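Local coordinates for protein diaminopimelate decarboxylase (Aquifex aeolicus, PDB 2P3E) that probably catalyses the pyridoxal phosphate-dependent decarboxylation of meso-diaminopimelate to L-lysine, the last step of lysine biosynthesis by the diaminopimelate pathway, at residues B[124-129]-B[236-241]; B[196-201]-B[232-237]; B[224-229]-B[270-275]. All coordinates share one frame; numbering follows the deposited sequence.

Contact 1: residues B[124-129]-B[236-241]; sequences ILMFNV and IKYLDI
Leu125, Met126 and Asn128 reach across the interior of the TIM-type barrel that holds the cofactor in this family, and meet Tyr238 and Asp240 on a strand that is not their neighbour in the sheet. The axes of strands 126-129 and 238-240 stay 10.4 Å apart at an angle of 52°, so side chains alone make the contact. Leu125 lies over one face of the Tyr238 ring near its hydroxyl end: CD1 is 3.6 Å from Tyr238 CZ and 3.4 Å from Tyr238 OH. The two side chains cross obliquely. Met126 runs past the same tyrosine in the opposite direction, its SD 4.1 Å from Tyr238 CB. That sulfur stands 5.2 Å from the ring centroid and 59° off the ring normal, an oblique Met-aromatic contact. A bend at the last torsion of Met126 (chi3 83°) sets its CE 3.8 Å from Asp240 CB, so one methionine packs against both strand residues. Further along, Asn128 and Asp240 cross at about a right angle, with amide and carboxylate planes steeply turned against each other. Asn128 ND2 gives Asp240 OD2 a weak hydrogen bond of 3.4 Å. The same carboxylate accepts a bond from Gly242 N at OD1, while OD2 lies close to OE2 of Glu279, a like charge that probably belongs to the cofactor site. Around the contact, strand 196-202 contributes Val199 beside Met126 and His202 beside Asn128 and Asp240. From strand 275-278, Ile277 touches Leu125 and Asp240, and Val105 of strand 104-106 reaches Met126 and Asp240.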
loop_
_atom_site.group_PDB
_atom_site.type_symbol
_atom_site.label_atom_id
_atom_site.label_comp_id
_atom_site.label_asym_id
_atom_site.label_seq_id
_atom_site.Cartn_x
_atom_site.Cartn_y
_atom_site.Cartn_z
ATOM N N ILE B 124 16.339 -17.089 -18.658
ATOM C CA ILE B 124 16.404 -17.294 -17.201
ATOM C C ILE B 124 16.516 -18.797 -16.921
ATOM O O ILE B 124 16.227 -19.607 -17.810
ATOM C CB ILE B 124 15.196 -16.664 -16.455
ATOM C CG1 ILE B 124 13.879 -17.305 -16.910
ATOM C CG2 ILE B 124 15.193 -15.135 -16.631
ATOM C CD1 ILE B 124 12.720 -17.085 -15.950
ATOM N N LEU B 125 16.938 -19.160 -15.709
ATOM C CA LEU B 125 17.178 -20.558 -15.348
ATOM C C LEU B 125 15.915 -21.405 -15.511
ATOM O O LEU B 125 15.939 -22.472 -16.148
ATOM C CB LEU B 125 17.737 -20.663 -13.920
ATOM C CG LEU B 125 18.123 -22.057 -13.413
ATOM C CD1 LEU B 125 19.229 -22.719 -14.291
ATOM C CD2 LEU B 125 18.576 -21.981 -11.962
ATOM N N MET B 126 14.804 -20.899 -14.975
ATOM C CA MET B 126 13.601 -21.683 -14.869
ATOM C C MET B 126 12.366 -20.818 -14.603
ATOM O O MET B 126 12.405 -19.923 -13.759
ATOM C CB MET B 126 13.796 -22.662 -13.713
ATOM C CG MET B 126 12.783 -23.750 -13.560
ATOM S SD MET B 126 13.497 -24.991 -12.475
ATOM C CE MET B 126 13.180 -24.373 -10.811
ATOM N N PHE B 127 11.287 -21.110 -15.329
ATOM C CA PHE B 127 9.943 -20.633 -14.996
ATOM C C PHE B 127 9.248 -21.629 -14.058
ATOM O O PHE B 127 9.121 -22.832 -14.378
ATOM C CB PHE B 127 9.094 -20.484 -16.258
ATOM C CG PHE B 127 9.548 -19.388 -17.172
ATOM C CD1 PHE B 127 9.009 -18.108 -17.068
ATOM C CD2 PHE B 127 10.545 -19.629 -18.122
ATOM C CE1 PHE B 127 9.449 -17.082 -17.921
ATOM C CE2 PHE B 127 10.989 -18.613 -18.980
ATOM C CZ PHE B 127 10.437 -17.347 -18.881
ATOM N N ASN B 128 8.817 -21.140 -12.900
ATOM C CA ASN B 128 7.967 -21.923 -12.006
ATOM C C ASN B 128 6.512 -21.668 -12.357
ATOM O O ASN B 128 5.931 -20.627 -12.013
ATOM C CB ASN B 128 8.282 -21.636 -10.526
ATOM C CG ASN B 128 9.673 -22.091 -10.142
ATOM O OD1 ASN B 128 10.134 -23.152 -10.586
ATOM N ND2 ASN B 128 10.352 -21.307 -9.318
ATOM N N VAL B 129 5.940 -22.644 -13.062
ATOM C CA VAL B 129 4.689 -22.490 -13.748
ATOM C C VAL B 129 3.505 -22.736 -12.821
ATOM O O VAL B 129 3.473 -23.711 -12.050
ATOM C CB VAL B 129 4.627 -23.379 -15.038
ATOM C CG1 VAL B 129 3.277 -23.307 -15.671
ATOM C CG2 VAL B 129 5.674 -22.913 -16.064
ATOM N N ILE B 236 14.968 -34.195 -14.421
ATOM C CA ILE B 236 14.754 -33.154 -13.423
ATOM C C ILE B 236 16.104 -32.729 -12.865
ATOM O O ILE B 236 16.687 -33.409 -12.007
ATOM C CB ILE B 236 13.752 -33.608 -12.302
ATOM C CG1 ILE B 236 12.423 -34.123 -12.883
ATOM C CG2 ILE B 236 13.483 -32.480 -11.287
ATOM C CD1 ILE B 236 11.666 -33.156 -13.841
ATOM N N LYS B 237 16.592 -31.594 -13.371
ATOM C CA LYS B 237 17.883 -31.042 -12.971
ATOM C C LYS B 237 17.811 -30.245 -11.665
ATOM O O LYS B 237 18.797 -30.194 -10.926
ATOM C CB LYS B 237 18.441 -30.151 -14.086
ATOM C CG LYS B 237 18.671 -30.857 -15.410
ATOM C CD LYS B 237 18.988 -29.815 -16.499
ATOM C CE LYS B 237 19.154 -30.456 -17.882
ATOM N NZ LYS B 237 20.309 -31.398 -17.927
ATOM N N TYR B 238 16.642 -29.641 -11.384
ATOM C CA TYR B 238 16.470 -28.721 -10.233
ATOM C C TYR B 238 15.267 -29.050 -9.352
ATOM O O TYR B 238 14.188 -29.362 -9.839
ATOM C CB TYR B 238 16.353 -27.252 -10.687
ATOM C CG TYR B 238 17.441 -26.871 -11.655
ATOM C CD1 TYR B 238 18.742 -26.594 -11.208
ATOM C CD2 TYR B 238 17.182 -26.810 -13.010
ATOM C CE1 TYR B 238 19.766 -26.266 -12.114
ATOM C CE2 TYR B 238 18.183 -26.478 -13.917
ATOM C CZ TYR B 238 19.468 -26.227 -13.461
ATOM O OH TYR B 238 20.443 -25.915 -14.390
ATOM N N LEU B 239 15.485 -28.973 -8.052
ATOM C CA LEU B 239 14.416 -29.057 -7.073
ATOM C C LEU B 239 14.454 -27.770 -6.279
ATOM O O LEU B 239 15.343 -27.555 -5.453
ATOM C CB LEU B 239 14.598 -30.253 -6.145
ATOM C CG LEU B 239 14.535 -31.638 -6.799
ATOM C CD1 LEU B 239 14.716 -32.715 -5.727
ATOM C CD2 LEU B 239 13.234 -31.846 -7.590
ATOM N N ASP B 240 13.496 -26.906 -6.580
ATOM C CA ASP B 240 13.378 -25.609 -5.942
ATOM C C ASP B 240 12.369 -25.755 -4.789
ATOM O O ASP B 240 11.166 -25.864 -5.018
ATOM C CB ASP B 240 12.919 -24.575 -6.995
ATOM C CG ASP B 240 12.861 -23.158 -6.455
ATOM O OD1 ASP B 240 12.771 -22.968 -5.224
ATOM O OD2 ASP B 240 12.883 -22.229 -7.291
ATOM N N ILE B 241 12.872 -25.744 -3.555
ATOM C CA ILE B 241 12.034 -26.049 -2.407
ATOM C C ILE B 241 11.516 -24.790 -1.700
ATOM O O ILE B 241 10.944 -24.868 -0.619
ATOM C CB ILE B 241 12.706 -27.056 -1.448
ATOM C CG1 ILE B 241 14.050 -26.524 -0.937
ATOM C CG2 ILE B 241 12.940 -28.381 -2.176
ATOM C CD1 ILE B 241 14.632 -27.337 0.244
#

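Contact 2: residues B[196-201]-B[232-237]; sequences LEIVGI and KGFDIK
Strand 196-201 and the loop 232-237 meet at the return leg of a beta-alpha-beta crossover in the barrel domain, where the chain leaves helix 214-231 and enters strand 238-240. Gly233 ends the helix in a Schellman motif, its phi of 101° being one that a side chain would tolerate poorly. Beyond it, Phe234 meets Ile198 at the ring edge: Ile198 CD1 lies near the ring plane, 3.5 Å from Phe234 CE1. The branches of Ile198 diverge, CG1 anti to the carbonyl carbon (chi1 -62°) and CG2 anti to the backbone N, and CG2 comes 3.9 Å from Ile236 CD1. Ile236 sends CG2 to Ile201 CG1 at 4.0 Å, the two side chains crossing at about a right angle, and the same methyl rests on Gly200 CA. Tyr226 of helix 214-231 also packs on Ile236. Lys237 N donates a weak, bent hydrogen bond to Val199 O (2.8 Å, 125°), which also meets Tyr238 N of strand 238-240. Lys237 NZ curls back to Asp235 OD2 in a salt bridge. Ile198 O and Asp235 O are both acceptors; a water donates to Ile198 O at 2.7 Å and accepts from Asp235 N at 2.8 Å.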
loop_
_atom_site.group_PDB
_atom_site.type_symbol
_atom_site.label_atom_id
_atom_site.label_comp_id
_atom_site.label_asym_id
_atom_site.label_seq_id
_atom_site.Cartn_x
_atom_site.Cartn_y
_atom_site.Cartn_z
ATOM N N LEU B 196 9.216 -26.005 -24.863
ATOM C CA LEU B 196 9.494 -26.033 -23.425
ATOM C C LEU B 196 10.483 -27.126 -23.127
ATOM O O LEU B 196 10.473 -28.181 -23.763
ATOM C CB LEU B 196 8.233 -26.298 -22.610
ATOM C CG LEU B 196 7.046 -25.358 -22.790
ATOM C CD1 LEU B 196 5.969 -25.766 -21.812
ATOM C CD2 LEU B 196 7.475 -23.886 -22.621
ATOM N N GLU B 197 11.338 -26.867 -22.154
ATOM C CA GLU B 197 12.242 -27.874 -21.653
ATOM C C GLU B 197 11.951 -28.064 -20.160
ATOM O O GLU B 197 12.188 -27.150 -19.341
ATOM C CB GLU B 197 13.673 -27.404 -21.869
ATOM C CG GLU B 197 14.722 -28.418 -21.477
ATOM C CD GLU B 197 16.123 -27.858 -21.599
ATOM O OE1 GLU B 197 16.286 -26.790 -22.250
ATOM O OE2 GLU B 197 17.056 -28.487 -21.042
ATOM N N ILE B 198 11.438 -29.243 -19.815
ATOM C CA ILE B 198 11.138 -29.585 -18.418
ATOM C C ILE B 198 12.413 -29.870 -17.643
ATOM O O ILE B 198 13.109 -30.848 -17.935
ATOM C CB ILE B 198 10.217 -30.820 -18.342
ATOM C CG1 ILE B 198 8.889 -30.514 -19.035
ATOM C CG2 ILE B 198 10.029 -31.268 -16.876
ATOM C CD1 ILE B 198 8.045 -31.759 -19.335
ATOM N N VAL B 199 12.726 -29.022 -16.667
ATOM C CA VAL B 199 13.987 -29.137 -15.909
ATOM C C VAL B 199 13.828 -29.183 -14.381
ATOM O O VAL B 199 14.796 -29.454 -13.663
ATOM C CB VAL B 199 15.008 -27.997 -16.233
ATOM C CG1 VAL B 199 15.403 -27.990 -17.734
ATOM C CG2 VAL B 199 14.474 -26.632 -15.805
ATOM N N GLY B 200 12.633 -28.897 -13.884
ATOM C CA GLY B 200 12.487 -28.762 -12.446
ATOM C C GLY B 200 11.170 -29.143 -11.825
ATOM O O GLY B 200 10.202 -29.464 -12.513
ATOM N N ILE B 201 11.165 -29.101 -10.494
ATOM C CA ILE B 201 9.954 -29.185 -9.679
ATOM C C ILE B 201 10.071 -28.051 -8.677
ATOM O O ILE B 201 11.167 -27.780 -8.181
ATOM C CB ILE B 201 9.853 -30.526 -8.880
ATOM C CG1 ILE B 201 9.873 -31.734 -9.822
ATOM C CG2 ILE B 201 8.624 -30.508 -7.926
ATOM C CD1 ILE B 201 10.103 -33.064 -9.118
ATOM N N LYS B 232 9.853 -42.210 -15.139
ATOM C CA LYS B 232 9.106 -41.985 -16.386
ATOM C C LYS B 232 9.939 -41.379 -17.519
ATOM O O LYS B 232 9.441 -41.209 -18.632
ATOM C CB LYS B 232 7.841 -41.147 -16.136
ATOM C CG LYS B 232 6.847 -41.838 -15.232
ATOM C CD LYS B 232 5.480 -41.201 -15.277
ATOM C CE LYS B 232 4.473 -42.054 -14.499
ATOM N NZ LYS B 232 4.307 -43.441 -15.063
ATOM N N GLY B 233 11.200 -41.065 -17.250
ATOM C CA GLY B 233 12.079 -40.557 -18.290
ATOM C C GLY B 233 12.322 -39.048 -18.324
ATOM O O GLY B 233 12.998 -38.556 -19.232
ATOM N N PHE B 234 11.792 -38.309 -17.348
ATOM C CA PHE B 234 12.054 -36.864 -17.269
ATOM C C PHE B 234 13.447 -36.604 -16.681
ATOM O O PHE B 234 13.926 -37.372 -15.839
ATOM C CB PHE B 234 10.996 -36.137 -16.415
ATOM C CG PHE B 234 9.610 -36.170 -16.998
ATOM C CD1 PHE B 234 9.150 -35.124 -17.792
ATOM C CD2 PHE B 234 8.760 -37.239 -16.746
ATOM C CE1 PHE B 234 7.856 -35.146 -18.337
ATOM C CE2 PHE B 234 7.476 -37.274 -17.286
ATOM C CZ PHE B 234 7.018 -36.223 -18.076
ATOM N N ASP B 235 14.085 -35.525 -17.127
ATOM C CA ASP B 235 15.382 -35.122 -16.620
ATOM C C ASP B 235 15.200 -33.913 -15.694
ATOM O O ASP B 235 15.274 -32.765 -16.129
ATOM C CB ASP B 235 16.337 -34.782 -17.774
ATOM C CG ASP B 235 17.753 -34.437 -17.295
ATOM O OD1 ASP B 235 18.094 -34.694 -16.121
ATOM O OD2 ASP B 235 18.532 -33.892 -18.105
ATOM N N ILE B 236 14.968 -34.195 -14.421
ATOM C CA ILE B 236 14.754 -33.154 -13.423
ATOM C C ILE B 236 16.104 -32.729 -12.865
ATOM O O ILE B 236 16.687 -33.409 -12.007
ATOM C CB ILE B 236 13.752 -33.608 -12.302
ATOM C CG1 ILE B 236 12.423 -34.123 -12.883
ATOM C CG2 ILE B 236 13.483 -32.480 -11.287
ATOM C CD1 ILE B 236 11.666 -33.156 -13.841
ATOM N N LYS B 237 16.592 -31.594 -13.371
ATOM C CA LYS B 237 17.883 -31.042 -12.971
ATOM C C LYS B 237 17.811 -30.245 -11.665
ATOM O O LYS B 237 18.797 -30.194 -10.926
ATOM C CB LYS B 237 18.441 -30.151 -14.086
ATOM C CG LYS B 237 18.671 -30.857 -15.410
ATOM C CD LYS B 237 18.988 -29.815 -16.499
ATOM C CE LYS B 237 19.154 -30.456 -17.882
ATOM N NZ LYS B 237 20.309 -31.398 -17.927
HETATM O O HOH W 1 12.878 -33.469 -18.621
#

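Contact 3: residues B[224-229]-B[270-275]; sequences SLYESL and ENVKAK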
loop_
_atom_site.group_PDB
_atom_site.type_symbol
_atom_site.label_atom_id
_atom_site.label_comp_id
_atom_site.label_asym_id
_atom_site.label_seq_id
_atom_site.Cartn_x
_atom_site.Cartn_y
_atom_site.Cartn_z
ATOM N N SER B 224 9.463 -37.798 -3.702
ATOM C CA SER B 224 8.665 -38.866 -4.328
ATOM C C SER B 224 8.237 -38.528 -5.758
ATOM O O SER B 224 8.310 -39.391 -6.640
ATOM C CB SER B 224 7.438 -39.200 -3.486
ATOM O OG SER B 224 7.870 -39.542 -2.170
ATOM N N LEU B 225 7.775 -37.293 -5.985
ATOM C CA LEU B 225 7.451 -36.865 -7.351
ATOM C C LEU B 225 8.689 -36.925 -8.246
ATOM O O LEU B 225 8.611 -37.368 -9.393
ATOM C CB LEU B 225 6.853 -35.444 -7.394
ATOM C CG LEU B 225 6.431 -34.924 -8.789
ATOM C CD1 LEU B 225 5.368 -35.816 -9.464
ATOM C CD2 LEU B 225 5.909 -33.493 -8.674
ATOM N N TYR B 226 9.820 -36.468 -7.721
ATOM C CA TYR B 226 11.086 -36.506 -8.453
ATOM C C TYR B 226 11.416 -37.942 -8.887
ATOM O O TYR B 226 11.756 -38.184 -10.046
ATOM C CB TYR B 226 12.195 -35.936 -7.578
ATOM C CG TYR B 226 13.608 -36.215 -8.036
ATOM C CD1 TYR B 226 14.231 -35.388 -8.965
ATOM C CD2 TYR B 226 14.334 -37.300 -7.522
ATOM C CE1 TYR B 226 15.537 -35.613 -9.371
ATOM C CE2 TYR B 226 15.649 -37.552 -7.949
ATOM C CZ TYR B 226 16.233 -36.685 -8.861
ATOM O OH TYR B 226 17.503 -36.888 -9.299
ATOM N N GLU B 227 11.302 -38.880 -7.950
ATOM C CA GLU B 227 11.586 -40.287 -8.237
ATOM C C GLU B 227 10.675 -40.821 -9.323
ATOM O O GLU B 227 11.138 -41.473 -10.246
ATOM C CB GLU B 227 11.431 -41.136 -6.981
ATOM C CG GLU B 227 12.465 -40.808 -5.939
ATOM C CD GLU B 227 13.828 -41.409 -6.251
ATOM O OE1 GLU B 227 13.863 -42.436 -6.980
ATOM O OE2 GLU B 227 14.850 -40.861 -5.757
ATOM N N SER B 228 9.385 -40.528 -9.201
ATOM C CA SER B 228 8.396 -40.945 -10.178
ATOM C C SER B 228 8.643 -40.353 -11.580
ATOM O O SER B 228 8.567 -41.075 -12.583
ATOM C CB SER B 228 7.007 -40.585 -9.661
ATOM O OG SER B 228 6.015 -41.068 -10.543
ATOM N N LEU B 229 8.928 -39.051 -11.658
ATOM C CA LEU B 229 9.244 -38.408 -12.945
ATOM C C LEU B 229 10.536 -38.943 -13.567
ATOM O O LEU B 229 10.603 -39.140 -14.783
ATOM C CB LEU B 229 9.315 -36.878 -12.793
ATOM C CG LEU B 229 7.998 -36.175 -12.429
ATOM C CD1 LEU B 229 8.232 -34.697 -12.152
ATOM C CD2 LEU B 229 6.928 -36.377 -13.518
ATOM N N GLU B 270 19.510 -36.699 0.325
ATOM C CA GLU B 270 20.483 -37.687 -0.130
ATOM C C GLU B 270 19.898 -38.596 -1.223
ATOM O O GLU B 270 20.651 -39.180 -2.007
ATOM C CB GLU B 270 21.065 -38.477 1.048
ATOM C CG GLU B 270 22.152 -39.487 0.678
ATOM C CD GLU B 270 23.260 -38.947 -0.267
ATOM O OE1 GLU B 270 23.795 -37.837 -0.041
ATOM O OE2 GLU B 270 23.607 -39.664 -1.238
ATOM N N ASN B 271 18.568 -38.668 -1.310
ATOM C CA ASN B 271 17.893 -39.471 -2.331
ATOM C C ASN B 271 17.969 -38.882 -3.739
ATOM O O ASN B 271 17.621 -39.551 -4.705
ATOM C CB ASN B 271 16.416 -39.654 -1.975
ATOM C CG ASN B 271 16.211 -40.509 -0.730
ATOM O OD1 ASN B 271 16.560 -41.691 -0.710
ATOM N ND2 ASN B 271 15.624 -39.918 0.301
ATOM N N VAL B 272 18.383 -37.623 -3.853
ATOM C CA VAL B 272 18.278 -36.938 -5.139
ATOM C C VAL B 272 19.611 -36.439 -5.700
ATOM O O VAL B 272 20.522 -36.077 -4.951
ATOM C CB VAL B 272 17.213 -35.809 -5.094
ATOM C CG1 VAL B 272 15.879 -36.357 -4.562
ATOM C CG2 VAL B 272 17.678 -34.661 -4.258
ATOM N N LYS B 273 19.717 -36.459 -7.022
ATOM C CA LYS B 273 20.895 -35.963 -7.723
ATOM C C LYS B 273 20.722 -34.499 -8.143
ATOM O O LYS B 273 21.700 -33.830 -8.486
ATOM C CB LYS B 273 21.172 -36.801 -8.983
ATOM C CG LYS B 273 21.629 -38.225 -8.730
ATOM C CD LYS B 273 22.178 -38.846 -10.033
ATOM C CE LYS B 273 21.055 -39.157 -11.012
ATOM N NZ LYS B 273 21.616 -39.773 -12.276
ATOM N N ALA B 274 19.476 -34.027 -8.144
ATOM C CA ALA B 274 19.144 -32.670 -8.578
ATOM C C ALA B 274 19.846 -31.579 -7.768
ATOM O O ALA B 274 20.172 -31.775 -6.596
ATOM C CB ALA B 274 17.638 -32.473 -8.556
ATOM N N LYS B 275 20.113 -30.440 -8.410
ATOM C CA LYS B 275 20.601 -29.258 -7.694
ATOM C C LYS B 275 19.423 -28.624 -6.967
ATOM O O LYS B 275 18.345 -28.450 -7.553
ATOM C CB LYS B 275 21.243 -28.251 -8.651
ATOM C CG LYS B 275 21.932 -27.046 -7.948
ATOM C CD LYS B 275 22.961 -26.415 -8.852
ATOM C CE LYS B 275 23.564 -25.162 -8.241
ATOM N NZ LYS B 275 24.693 -25.512 -7.312
#
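Tyr226 projects from helix 214-231 onto the loop 270-275, and its ring and hydroxyl carry most of the contact. CG is anti to the backbone N (chi1 165°), which carries it out from the helix toward the loop. Val272 lies over one face in a CH-pi contact: its CB is 4.1 Å from the ring centroid and 27° off the normal. Val272 CG1 sits by the CD2-CE2 side of the ring, 3.5 Å from Tyr226 CD2. Ala274 CB approaches obliquely from the same side of the ring plane, by the CE1 corner, 3.9 Å from Tyr226 CE1. At the far end, Tyr226 OH accepts a hydrogen bond from Lys273 N (3.2 Å, 155°), and Lys273 CB is close beside that oxygen. Glu227 OE2 comes to 3.2 Å from Asn271 O; both are acceptors, so this is an approach without a bond. The amide nitrogen of Asn271 turns back instead to Leu268 O, in the helix before the loop. Beneath the contact, Leu239 of strand 238-240 touches Tyr226, Val272 and Ala274. An alanine in place of Tyr226 would probably leave Lys273 N without this acceptor and open a gap beside Val272 and Ala274. The chemistry is thus largely apolar, with a single hydrogen bond from the loop backbone to fix where the phenol ends, and it joins the helix to the turn that leads into strand 275-278, away from the annotated cofactor and substrate sites.

How the contacts relate
All three contacts lie within the pyridoxal-binding barrel, on the same side of the chain's centre. The centres of contacts 1 and 2 are about 9 Å apart, those of 2 and 3 about 11 Å, and those of 1 and 3 about 13 Å. Contacts 1 and 2 share Ile236 and Lys237. Along the chain the order is 124-129, 196-201, 224-229, 232-241, then 270-275, so contact 3 alternates with the other two. Strand 238-240 sits between strands 196-202 and 275-278 in the sheet. Contact 1 thus spans part of the barrel interior, while the loops and helix of contacts 2 and 3 hold strand 238-240 from outside, its inward Asp240 lying close to Glu279, probably part of the cofactor site.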